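Local coordinates for VP4 CORE protein (Bluetongue virus, PDB 2JHP) that caps newly made viral RNA, combining guanylyltransferase and methyltransferase activities in one chain, and forms part of the inner capsid, at residues L14-V18 against H97-F102; A436-R440 against F449-R453. All blocks are in the same frame, centred on the assembly; numbering follows the deposited sequence.

Contact 1: residues L14-V18 against H97-F102; sequences LSHIV and HDMKAF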
ATOM      1  N   LEU A  14      29.738  16.678   2.930  1.00 10.02           N
ATOM      2  CA  LEU A  14      29.646  15.233   2.785  1.00 17.76           C
ATOM      3  C   LEU A  14      30.354  14.805   1.502  1.00 29.53           C
ATOM      4  O   LEU A  14      30.799  13.660   1.373  1.00 31.14           O
ATOM      5  CB  LEU A  14      28.165  14.859   2.704  1.00 22.03           C
ATOM      6  CG  LEU A  14      27.521  13.753   3.544  1.00 12.60           C
ATOM      7  CD1 LEU A  14      27.909  13.832   5.004  1.00 -0.95           C
ATOM      8  CD2 LEU A  14      26.010  13.834   3.414  1.00 13.39           C
ATOM      9  N   SER A  15      30.459  15.753   0.573  1.00 26.57           N
ATOM     10  CA  SER A  15      30.993  15.539  -0.775  1.00 22.79           C
ATOM     11  C   SER A  15      32.332  14.793  -0.862  1.00 22.56           C
ATOM     12  O   SER A  15      32.578  14.072  -1.829  1.00 31.53           O
ATOM     13  CB  SER A  15      31.114  16.885  -1.491  1.00 20.98           C
ATOM     14  OG  SER A  15      31.963  16.789  -2.619  1.00 47.98           O
ATOM     15  N   HIS A  16      33.193  14.984   0.133  1.00 20.71           N
ATOM     16  CA  HIS A  16      34.532  14.403   0.114  1.00 20.43           C
ATOM     17  C   HIS A  16      34.548  12.878   0.289  1.00 19.66           C
ATOM     18  O   HIS A  16      35.446  12.208  -0.229  1.00 14.99           O
ATOM     19  CB  HIS A  16      35.417  15.077   1.167  1.00 14.26           C
ATOM     20  CG  HIS A  16      34.976  14.824   2.575  1.00 51.74           C
ATOM     21  ND1 HIS A  16      33.821  15.364   3.102  1.00 -5.47           N
ATOM     22  CD2 HIS A  16      35.534  14.085   3.564  1.00 16.12           C
ATOM     23  CE1 HIS A  16      33.687  14.965   4.355  1.00 17.35           C
ATOM     24  NE2 HIS A  16      34.714  14.191   4.660  1.00 -4.52           N
ATOM     25  N   ILE A  17      33.561  12.340   1.010  1.00 22.47           N
ATOM     26  CA  ILE A  17      33.476  10.893   1.295  1.00 23.74           C
ATOM     27  C   ILE A  17      33.141  10.109   0.028  1.00 12.99           C
ATOM     28  O   ILE A  17      33.630   8.996  -0.197  1.00 16.54           O
ATOM     29  CB  ILE A  17      32.388  10.570   2.354  1.00 26.71           C
ATOM     30  CG1 ILE A  17      32.391  11.601   3.482  1.00 13.01           C
ATOM     31  CG2 ILE A  17      32.582   9.155   2.915  1.00 16.72           C
ATOM     32  CD1 ILE A  17      31.031  11.801   4.116  1.00 48.10           C
ATOM     33  N   VAL A  18      32.293  10.726  -0.782  1.00 18.94           N
ATOM     34  CA  VAL A  18      31.781  10.175  -2.022  1.00 11.43           C
ATOM     35  C   VAL A  18      32.886   9.857  -3.028  1.00 24.99           C
ATOM     36  O   VAL A  18      32.893   8.771  -3.614  1.00 34.10           O
ATOM     37  CB  VAL A  18      30.774  11.169  -2.625  1.00 -9.91           C
ATOM     38  CG1 VAL A  18      30.707  11.058  -4.148  1.00 28.64           C
ATOM     39  CG2 VAL A  18      29.408  10.995  -1.967  1.00 10.75           C
ATOM     40  N   HIS A  97      33.970   8.942   8.519  1.00 14.01           N
ATOM     41  CA  HIS A  97      34.378   8.842   7.102  1.00 21.98           C
ATOM     42  C   HIS A  97      34.322   7.419   6.532  1.00 18.55           C
ATOM     43  O   HIS A  97      35.014   7.108   5.559  1.00 21.68           O
ATOM     44  CB  HIS A  97      35.787   9.417   6.888  1.00 30.18           C
ATOM     45  CG  HIS A  97      35.897  10.877   7.187  1.00 45.48           C
ATOM     46  ND1 HIS A  97      35.907  11.375   8.475  1.00126.70           N
ATOM     47  CD2 HIS A  97      36.016  11.948   6.364  1.00 18.01           C
ATOM     48  CE1 HIS A  97      36.020  12.690   8.432  1.00 10.54           C
ATOM     49  NE2 HIS A  97      36.088  13.063   7.164  1.00 25.20           N
ATOM     50  N   ASP A  98      33.503   6.564   7.140  1.00 28.48           N
ATOM     51  CA  ASP A  98      33.285   5.208   6.644  1.00 31.68           C
ATOM     52  C   ASP A  98      32.386   5.235   5.401  1.00 25.57           C
ATOM     53  O   ASP A  98      31.205   5.590   5.483  1.00 31.93           O
ATOM     54  CB  ASP A  98      32.665   4.336   7.744  1.00 51.80           C
ATOM     55  CG  ASP A  98      32.764   2.844   7.447  1.00 -7.08           C
ATOM     56  OD1 ASP A  98      32.709   2.451   6.260  1.00 27.50           O
ATOM     57  OD2 ASP A  98      32.888   2.055   8.413  1.00 30.82           O
ATOM     58  N   MET A  99      32.953   4.865   4.255  1.00 18.20           N
ATOM     59  CA  MET A  99      32.195   4.816   3.000  1.00 22.15           C
ATOM     60  C   MET A  99      31.115   3.732   3.034  1.00 17.45           C
ATOM     61  O   MET A  99      30.032   3.921   2.483  1.00 26.94           O
ATOM     62  CB  MET A  99      33.125   4.620   1.794  1.00 22.47           C
ATOM     63  CG  MET A  99      32.446   4.776   0.434  1.00 21.83           C
ATOM     64  SD  MET A  99      31.701   6.404   0.189  1.00 29.49           S
ATOM     65  CE  MET A  99      30.689   6.101  -1.253  1.00 57.79           C
ATOM     66  N   LYS A 100      31.411   2.611   3.691  1.00 11.27           N
ATOM     67  CA  LYS A 100      30.440   1.531   3.853  1.00 11.03           C
ATOM     68  C   LYS A 100      29.244   1.918   4.735  1.00 16.17           C
ATOM     69  O   LYS A 100      28.096   1.789   4.305  1.00 29.69           O
ATOM     70  CB  LYS A 100      31.114   0.242   4.345  1.00  3.14           C
ATOM     71  CG  LYS A 100      31.681  -0.612   3.209  1.00  6.09           C
ATOM     72  CD  LYS A 100      32.419  -1.839   3.721  1.00 28.41           C
ATOM     73  CE  LYS A 100      33.012  -2.639   2.572  1.00112.02           C
ATOM     74  NZ  LYS A 100      33.786  -3.812   3.064  1.00 -1.40           N
ATOM     75  N   ALA A 101      29.508   2.412   5.944  1.00 21.04           N
ATOM     76  CA  ALA A 101      28.431   2.827   6.851  1.00 18.86           C
ATOM     77  C   ALA A 101      27.547   3.917   6.235  1.00  3.06           C
ATOM     78  O   ALA A 101      26.326   3.905   6.402  1.00 11.99           O
ATOM     79  CB  ALA A 101      28.996   3.280   8.180  1.00 20.36           C
ATOM     80  N   PHE A 102      28.180   4.845   5.518  1.00 -9.88           N
ATOM     81  CA  PHE A 102      27.497   5.886   4.748  1.00  0.80           C
ATOM     82  C   PHE A 102      26.502   5.284   3.764  1.00 12.46           C
ATOM     83  O   PHE A 102      25.319   5.623   3.780  1.00 40.42           O
ATOM     84  CB  PHE A 102      28.534   6.746   4.009  1.00  2.81           C
ATOM     85  CG  PHE A 102      27.939   7.891   3.224  1.00 -4.00           C
ATOM     86  CD1 PHE A 102      27.354   8.973   3.882  1.00 86.57           C
ATOM     87  CD2 PHE A 102      27.984   7.896   1.825  1.00-12.75           C
ATOM     88  CE1 PHE A 102      26.806  10.036   3.166  1.00  2.69           C
ATOM     89  CE2 PHE A 102      27.436   8.958   1.096  1.00 17.29           C
ATOM     90  CZ  PHE A 102      26.843  10.029   1.769  1.00 -2.60           C
TER
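Packing of a weakly formed helical turn at 15-18 against the start of helix 99-112 centres on Ile17. Ile17, the residue most covered in the contact, points at the turn leading into helix 99-112: CG2 lies 4.0 Å from Met99 SD and 4.1 Å from His97 O, while the Ile17 carbonyl O lies 3.3 Å from the same Met99 sulfur. Phe102, one turn into the helix, faces residues 14-18 too. The far end of its ring meets two side chains, with Leu14 CG 3.8 Å from Phe102 CE1 and Val18 CG2 4.2 Å from Phe102 CE2. Beneath, Val18 and Phe102 both rest on Val10 and Tyr49, from neighbouring strands of the N-terminal parallel sheet. His97 closes the exposed border; its ring meets that of His16 rim to rim, centroids 4.9 Å apart and planes at 63°. The positive phi of His97 (63°) turns the chain into Asp98, the N-cap, whose OD1 accepts weak bonds from Lys100 N and Ala101 N. The chemistry is mainly apolar, Ile17, Leu14, Val18, Met99 and Phe102 meeting largely through carbon and sulfur, which implies joining chiefly by burial, with the histidines at the exposed margin.

Contact 2: residues A436-R440 against F449-R453; sequences AWVGR and FALPR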
ATOM      1  N   ALA A 436       1.663  -1.741 -11.741  1.00 21.85           N
ATOM      2  CA  ALA A 436       2.261  -2.946 -12.272  1.00 22.45           C
ATOM      3  C   ALA A 436       3.779  -2.829 -12.254  1.00 25.02           C
ATOM      4  O   ALA A 436       4.353  -1.808 -12.627  1.00 33.73           O
ATOM      5  CB  ALA A 436       1.763  -3.220 -13.681  1.00 46.19           C
ATOM      6  N   TRP A 437       4.422  -3.890 -11.810  1.00 21.17           N
ATOM      7  CA  TRP A 437       5.869  -3.951 -11.758  1.00 -4.27           C
ATOM      8  C   TRP A 437       6.500  -4.116 -13.161  1.00  8.92           C
ATOM      9  O   TRP A 437       6.098  -5.003 -13.919  1.00 16.63           O
ATOM     10  CB  TRP A 437       6.282  -5.113 -10.857  1.00 33.09           C
ATOM     11  CG  TRP A 437       7.728  -5.243 -10.698  1.00 15.91           C
ATOM     12  CD1 TRP A 437       8.562  -6.037 -11.430  1.00 -9.89           C
ATOM     13  CD2 TRP A 437       8.554  -4.571  -9.745  1.00 20.78           C
ATOM     14  NE1 TRP A 437       9.858  -5.916 -10.980  1.00 15.37           N
ATOM     15  CE2 TRP A 437       9.879  -5.015  -9.950  1.00-11.16           C
ATOM     16  CE3 TRP A 437       8.305  -3.651  -8.727  1.00  6.91           C
ATOM     17  CZ2 TRP A 437      10.950  -4.567  -9.180  1.00-10.79           C
ATOM     18  CZ3 TRP A 437       9.368  -3.192  -7.963  1.00 -7.99           C
ATOM     19  CH2 TRP A 437      10.681  -3.656  -8.192  1.00-12.02           C
ATOM     20  N   VAL A 438       7.472  -3.257 -13.483  1.00 12.18           N
ATOM     21  CA  VAL A 438       8.134  -3.257 -14.779  1.00-10.33           C
ATOM     22  C   VAL A 438       9.646  -3.344 -14.609  1.00 -7.33           C
ATOM     23  O   VAL A 438      10.379  -3.489 -15.593  1.00  7.66           O
ATOM     24  CB  VAL A 438       7.768  -2.014 -15.636  1.00-12.12           C
ATOM     25  CG1 VAL A 438       6.305  -2.059 -16.067  1.00-11.94           C
ATOM     26  CG2 VAL A 438       8.086  -0.724 -14.901  1.00-11.76           C
ATOM     27  N   GLY A 439      10.114  -3.251 -13.364  1.00 10.28           N
ATOM     28  CA  GLY A 439      11.528  -3.313 -13.063  1.00  9.62           C
ATOM     29  C   GLY A 439      12.178  -4.608 -13.527  1.00 -6.64           C
ATOM     30  O   GLY A 439      11.612  -5.684 -13.358  1.00  8.61           O
ATOM     31  N   ARG A 440      13.364  -4.498 -14.122  1.00 10.91           N
ATOM     32  CA  ARG A 440      14.074  -5.673 -14.649  1.00 16.27           C
ATOM     33  C   ARG A 440      15.299  -6.051 -13.829  1.00 22.02           C
ATOM     34  O   ARG A 440      15.797  -7.165 -13.967  1.00 23.50           O
ATOM     35  CB  ARG A 440      14.468  -5.484 -16.125  1.00  8.80           C
ATOM     36  CG  ARG A 440      13.310  -5.147 -17.024  1.00 21.30           C
ATOM     37  CD  ARG A 440      13.665  -5.348 -18.467  1.00 25.64           C
ATOM     38  NE  ARG A 440      12.503  -5.854 -19.186  1.00 36.20           N
ATOM     39  CZ  ARG A 440      12.283  -7.131 -19.490  1.00 38.54           C
ATOM     40  NH1 ARG A 440      13.162  -8.072 -19.161  1.00 17.92           N
ATOM     41  NH2 ARG A 440      11.173  -7.467 -20.138  1.00 56.25           N
ATOM     42  N   PHE A 449       6.776 -10.294 -11.011  1.00 10.84           N
ATOM     43  CA  PHE A 449       7.272 -10.414 -12.366  1.00 -8.98           C
ATOM     44  C   PHE A 449       7.048  -9.084 -13.074  1.00  4.89           C
ATOM     45  O   PHE A 449       6.091  -8.363 -12.779  1.00 10.82           O
ATOM     46  CB  PHE A 449       6.588 -11.570 -13.096  1.00 -7.04           C
ATOM     47  CG  PHE A 449       5.109 -11.368 -13.329  1.00 16.02           C
ATOM     48  CD1 PHE A 449       4.635 -10.752 -14.505  1.00  4.89           C
ATOM     49  CD2 PHE A 449       4.181 -11.813 -12.400  1.00 14.96           C
ATOM     50  CE1 PHE A 449       3.290 -10.587 -14.734  1.00 -9.76           C
ATOM     51  CE2 PHE A 449       2.815 -11.633 -12.636  1.00  9.91           C
ATOM     52  CZ  PHE A 449       2.382 -11.019 -13.802  1.00 10.97           C
ATOM     53  N   ALA A 450       7.945  -8.762 -14.002  1.00  8.62           N
ATOM     54  CA  ALA A 450       7.901  -7.519 -14.764  1.00 11.98           C
ATOM     55  C   ALA A 450       7.080  -7.632 -16.045  1.00 13.58           C
ATOM     56  O   ALA A 450       7.287  -8.538 -16.834  1.00 20.18           O
ATOM     57  CB  ALA A 450       9.320  -7.060 -15.087  1.00  5.26           C
ATOM     58  N   LEU A 451       6.146  -6.700 -16.239  1.00 14.32           N
ATOM     59  CA  LEU A 451       5.456  -6.517 -17.520  1.00 20.98           C
ATOM     60  C   LEU A 451       6.393  -5.748 -18.439  1.00 20.01           C
ATOM     61  O   LEU A 451       7.061  -4.827 -17.991  1.00 20.45           O
ATOM     62  CB  LEU A 451       4.154  -5.713 -17.347  1.00 17.20           C
ATOM     63  CG  LEU A 451       2.946  -6.313 -16.626  1.00 37.83           C
ATOM     64  CD1 LEU A 451       1.726  -5.440 -16.803  1.00-10.36           C
ATOM     65  CD2 LEU A 451       2.669  -7.746 -17.082  1.00 -6.13           C
ATOM     66  N   PRO A 452       6.490  -6.155 -19.719  1.00 16.57           N
ATOM     67  CA  PRO A 452       7.289  -5.351 -20.649  1.00  6.78           C
ATOM     68  C   PRO A 452       6.775  -3.923 -20.719  1.00 13.47           C
ATOM     69  O   PRO A 452       5.594  -3.717 -20.969  1.00 11.11           O
ATOM     70  CB  PRO A 452       7.093  -6.082 -21.993  1.00 -9.69           C
ATOM     71  CG  PRO A 452       6.770  -7.482 -21.620  1.00-11.23           C
ATOM     72  CD  PRO A 452       5.951  -7.369 -20.374  1.00 10.37           C
ATOM     73  N   ARG A 453       7.648  -2.950 -20.477  1.00  7.58           N
ATOM     74  CA  ARG A 453       7.281  -1.521 -20.519  1.00 15.09           C
ATOM     75  C   ARG A 453       6.578  -1.064 -21.792  1.00 19.99           C
ATOM     76  O   ARG A 453       5.602  -0.318 -21.735  1.00 22.29           O
ATOM     77  CB  ARG A 453       8.503  -0.637 -20.315  1.00 14.42           C
ATOM     78  CG  ARG A 453       9.012  -0.605 -18.898  1.00 12.84           C
ATOM     79  CD  ARG A 453      10.058   0.454 -18.772  1.00 34.29           C
ATOM     80  NE  ARG A 453      10.546   0.537 -17.412  1.00 18.52           N
ATOM     81  CZ  ARG A 453      11.533  -0.209 -16.918  1.00 10.40           C
ATOM     82  NH1 ARG A 453      11.894  -0.054 -15.651  1.00 12.47           N
ATOM     83  NH2 ARG A 453      12.152  -1.103 -17.688  1.00 16.74           N
TER
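Val438 packs along the side chain of Arg453, its CG2 3.7 Å from Arg453 NE, while the Val438 carbonyl O sits over one face of the guanidinium, 3.6 Å from Arg453 NH2. That NH2 has its hydrogen bond elsewhere, to the carbonyl of Gly562. The two segments run 92° apart and cross where the Trp437 carbonyl O accepts a hydrogen bond from Leu451 N (2.9 Å); the same oxygen receives a CA-H...O contact from Ala450 CA at 3.2 Å. Apolar contacts flank the crossing, Ala436 CB to Leu451 CD1 at 3.8 Å and Trp437 CD1 to Ala450 CB at 3.9 Å. At Gly439 a CB would clash with the Trp437 ring. The result is a closed loop between strand 433-437 and helix 453-460; the strand belongs to a sheet with the 3-2-1-4-5-7-6 order of class I methyltransferases. One backbone hydrogen bond amid extensive side-chain packing implies that the main chain sets the crossing point at the strand end while side chains supply much of the buried surface.

The two contacts illustrate how one chain builds separate modules: contact 1 sits on the N-terminal parallel sheet, 33 Å from the chain centre, and contact 2 at a strand end of a methyltransferase-type sheet, 18 Å from it. Their centres are 33 Å apart and their nearest atoms about 21 Å, so they do not touch. Both nevertheless lead towards one guanine pocket. Helix 99-112, begun in contact 1, is followed by Arg114 and Phe117 of that pocket, whereas the loop closed by contact 2 carries Tyr446, which also lines it and meets the Trp437 ring. The Trp437 side chain is about 7 Å from a bound guanine, and that of Phe449 about 8 Å from S-adenosyl-L-homocysteine.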